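CalG4 (Micromonospora echinospora, PDB 3IA7) is a glycosyltransferase-like protein of the GT-B fold, with two domains each built round a parallel beta-sheet. Local coordinates at residues 293-298 against 310-315. Numbering follows the deposited sequence.
Sequences SVLAHA and VLEAFA. With CA (calcium ion), chain E.
A single side chain, Leu295, makes every contact that segment 293-298 has with residues 310-315, and its nearest backbone neighbour there is Ala313, the two CA atoms being 6.6 Å apart. The working atom is CD1, 3.8 Å from CG of Glu312 and 3.8 Å from the Glu312 backbone O, so the methyl rests on both the methylene and the main chain. The two side chains cross at about a right angle. CD2 of Leu295 makes a looser apolar approach to CB of Ala313 at 4.5 Å. Because Glu312 CG stands anti to its N (chi1 -160°) and the chain bends at chi2, the aliphatic part meets the leucine while the carboxylate is carried away. The segments belong to the C-terminal domain of a GT-B fold, where strand 298-303 links the two helices and lies parallel to strand 233-237, whose Leu235 also touches Leu295. Two residues on, the chain faces the second subunit: His297 NE2 binds the calcium ion at 2.6 Å, with Gln225 and with Leu42 and Glu46 of that subunit. Its ND1 donates to Ser293 O at 2.7 Å (C=O...N 169°, but 140° at the hydrogen), which with the metal bond probably limits ring rotation.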
ATOM      1  N   SER A 293      -2.889  -1.002   9.955  1.00 17.75           N
ATOM      2  CA  SER A 293      -3.718  -0.324  10.961  1.00 16.55           C
ATOM      3  C   SER A 293      -3.632  -1.104  12.268  1.00 14.14           C
ATOM      4  O   SER A 293      -3.533  -0.533  13.376  1.00 13.49           O
ATOM      5  CB  SER A 293      -5.187  -0.230  10.494  1.00 16.73           C
ATOM      6  OG  SER A 293      -5.224   0.315   9.165  1.00 25.55           O
ATOM      7  N   VAL A 294      -3.644  -2.421  12.146  1.00 12.32           N
ATOM      8  CA  VAL A 294      -3.563  -3.249  13.381  1.00 11.25           C
ATOM      9  C   VAL A 294      -2.142  -3.182  13.938  1.00 10.71           C
ATOM     10  O   VAL A 294      -1.961  -2.938  15.154  1.00 10.95           O
ATOM     11  CB  VAL A 294      -4.049  -4.658  13.158  1.00 11.08           C
ATOM     12  CG1 VAL A 294      -3.980  -5.499  14.446  1.00 12.37           C
ATOM     13  CG2 VAL A 294      -5.468  -4.609  12.587  1.00 10.63           C
ATOM     14  N   LEU A 295      -1.133  -3.362  13.077  1.00 10.71           N
ATOM     15  CA  LEU A 295       0.286  -3.346  13.543  1.00 12.22           C
ATOM     16  C   LEU A 295       0.637  -2.028  14.179  1.00 12.32           C
ATOM     17  O   LEU A 295       1.456  -1.990  15.108  1.00 12.49           O
ATOM     18  CB  LEU A 295       1.310  -3.663  12.421  1.00 13.83           C
ATOM     19  CG  LEU A 295       1.313  -5.149  11.992  1.00 14.48           C
ATOM     20  CD1 LEU A 295       1.941  -5.404  10.610  1.00 20.13           C
ATOM     21  CD2 LEU A 295       1.913  -6.037  13.044  1.00 15.52           C
ATOM     22  N   ALA A 296       0.061  -0.931  13.686  1.00 12.99           N
ATOM     23  CA  ALA A 296       0.381   0.375  14.307  1.00 13.35           C
ATOM     24  C   ALA A 296       0.037   0.429  15.805  1.00 13.01           C
ATOM     25  O   ALA A 296       0.572   1.254  16.501  1.00 13.25           O
ATOM     26  CB  ALA A 296      -0.280   1.576  13.523  1.00 12.06           C
ATOM     27  N   HIS A 297      -0.872  -0.431  16.281  1.00 13.15           N
ATOM     28  CA  HIS A 297      -1.290  -0.460  17.683  1.00 12.16           C
ATOM     29  C   HIS A 297      -0.764  -1.710  18.389  1.00 12.52           C
ATOM     30  O   HIS A 297      -0.910  -1.848  19.597  1.00 13.17           O
ATOM     31  CB  HIS A 297      -2.822  -0.411  17.818  1.00 12.23           C
ATOM     32  CG  HIS A 297      -3.446   0.752  17.119  1.00 11.24           C
ATOM     33  ND1 HIS A 297      -3.834   0.700  15.801  1.00 13.06           N
ATOM     34  CD2 HIS A 297      -3.709   2.013  17.542  1.00 12.84           C
ATOM     35  CE1 HIS A 297      -4.315   1.882  15.438  1.00 15.79           C
ATOM     36  NE2 HIS A 297      -4.272   2.690  16.479  1.00 12.01           N
ATOM     37  N   ALA A 298      -0.207  -2.661  17.637  1.00 12.06           N
ATOM     38  CA  ALA A 298       0.138  -3.967  18.201  1.00 11.35           C
ATOM     39  C   ALA A 298       1.363  -3.947  19.148  1.00 11.34           C
ATOM     40  O   ALA A 298       2.324  -3.229  18.895  1.00 11.94           O
ATOM     41  CB  ALA A 298       0.351  -5.010  17.077  1.00 10.87           C
ATOM     42  N   VAL A 310       7.297 -10.609   8.040  1.00 15.75           N
ATOM     43  CA  VAL A 310       8.288 -10.177   9.021  1.00 15.79           C
ATOM     44  C   VAL A 310       8.586  -8.696   8.887  1.00 14.96           C
ATOM     45  O   VAL A 310       8.546  -7.939   9.865  1.00 13.98           O
ATOM     46  CB  VAL A 310       9.540 -11.122   8.881  1.00 17.88           C
ATOM     47  CG1 VAL A 310      10.859 -10.467   9.173  1.00 20.23           C
ATOM     48  CG2 VAL A 310       9.296 -12.461   9.661  1.00 17.23           C
ATOM     49  N   LEU A 311       8.909  -8.292   7.669  1.00 14.78           N
ATOM     50  CA  LEU A 311       9.326  -6.892   7.397  1.00 15.87           C
ATOM     51  C   LEU A 311       8.130  -5.914   7.591  1.00 15.50           C
ATOM     52  O   LEU A 311       8.315  -4.763   8.002  1.00 15.37           O
ATOM     53  CB  LEU A 311       9.893  -6.832   5.970  1.00 15.08           C
ATOM     54  CG  LEU A 311      11.248  -7.551   5.718  1.00 15.22           C
ATOM     55  CD1 LEU A 311      11.745  -7.346   4.265  1.00 17.70           C
ATOM     56  CD2 LEU A 311      12.340  -7.180   6.682  1.00 18.11           C
ATOM     57  N   GLU A 312       6.917  -6.387   7.307  1.00 15.74           N
ATOM     58  CA  GLU A 312       5.715  -5.611   7.629  1.00 16.98           C
ATOM     59  C   GLU A 312       5.624  -5.301   9.139  1.00 14.23           C
ATOM     60  O   GLU A 312       5.402  -4.126   9.515  1.00 12.65           O
ATOM     61  CB  GLU A 312       4.472  -6.377   7.225  1.00 18.85           C
ATOM     62  CG  GLU A 312       3.268  -5.526   7.066  1.00 24.57           C
ATOM     63  CD  GLU A 312       3.134  -5.091   5.648  1.00 34.15           C
ATOM     64  OE1 GLU A 312       2.677  -5.930   4.818  1.00 38.70           O
ATOM     65  OE2 GLU A 312       3.513  -3.928   5.341  1.00 34.85           O
ATOM     66  N   ALA A 313       5.789  -6.333   9.981  1.00 12.98           N
ATOM     67  CA  ALA A 313       5.838  -6.191  11.447  1.00 11.94           C
ATOM     68  C   ALA A 313       6.975  -5.242  11.852  1.00 13.30           C
ATOM     69  O   ALA A 313       6.766  -4.250  12.575  1.00 11.95           O
ATOM     70  CB  ALA A 313       5.991  -7.592  12.175  1.00 12.67           C
ATOM     71  N   PHE A 314       8.176  -5.476  11.320  1.00 11.29           N
ATOM     72  CA  PHE A 314       9.258  -4.589  11.731  1.00 13.63           C
ATOM     73  C   PHE A 314       9.092  -3.129  11.252  1.00 11.91           C
ATOM     74  O   PHE A 314       9.487  -2.248  11.981  1.00 12.08           O
ATOM     75  CB  PHE A 314      10.590  -5.152  11.264  1.00 14.21           C
ATOM     76  CG  PHE A 314      10.925  -6.495  11.873  1.00 15.03           C
ATOM     77  CD1 PHE A 314      10.378  -6.905  13.104  1.00 15.27           C
ATOM     78  CD2 PHE A 314      11.775  -7.337  11.200  1.00 17.19           C
ATOM     79  CE1 PHE A 314      10.715  -8.143  13.670  1.00 17.80           C
ATOM     80  CE2 PHE A 314      12.127  -8.539  11.714  1.00 13.64           C
ATOM     81  CZ  PHE A 314      11.586  -8.980  12.945  1.00 15.91           C
ATOM     82  N   ALA A 315       8.499  -2.894  10.057  1.00 13.16           N
ATOM     83  CA  ALA A 315       8.189  -1.518   9.572  1.00 12.84           C
ATOM     84  C   ALA A 315       7.399  -0.742  10.636  1.00 12.22           C
ATOM     85  O   ALA A 315       7.512   0.470  10.728  1.00 12.65           O
ATOM     86  CB  ALA A 315       7.370  -1.539   8.255  1.00 12.78           C
TER
HETATM   87 CA    CA E 402      -5.271   5.032  16.239  1.00 31.67          CA
HETATM   88  O   HOH W   1      -3.792   6.006  17.717  1.00 36.09           O
HETATM   89  O   HOH W   2      -6.251   4.778  18.364  1.00 33.44           O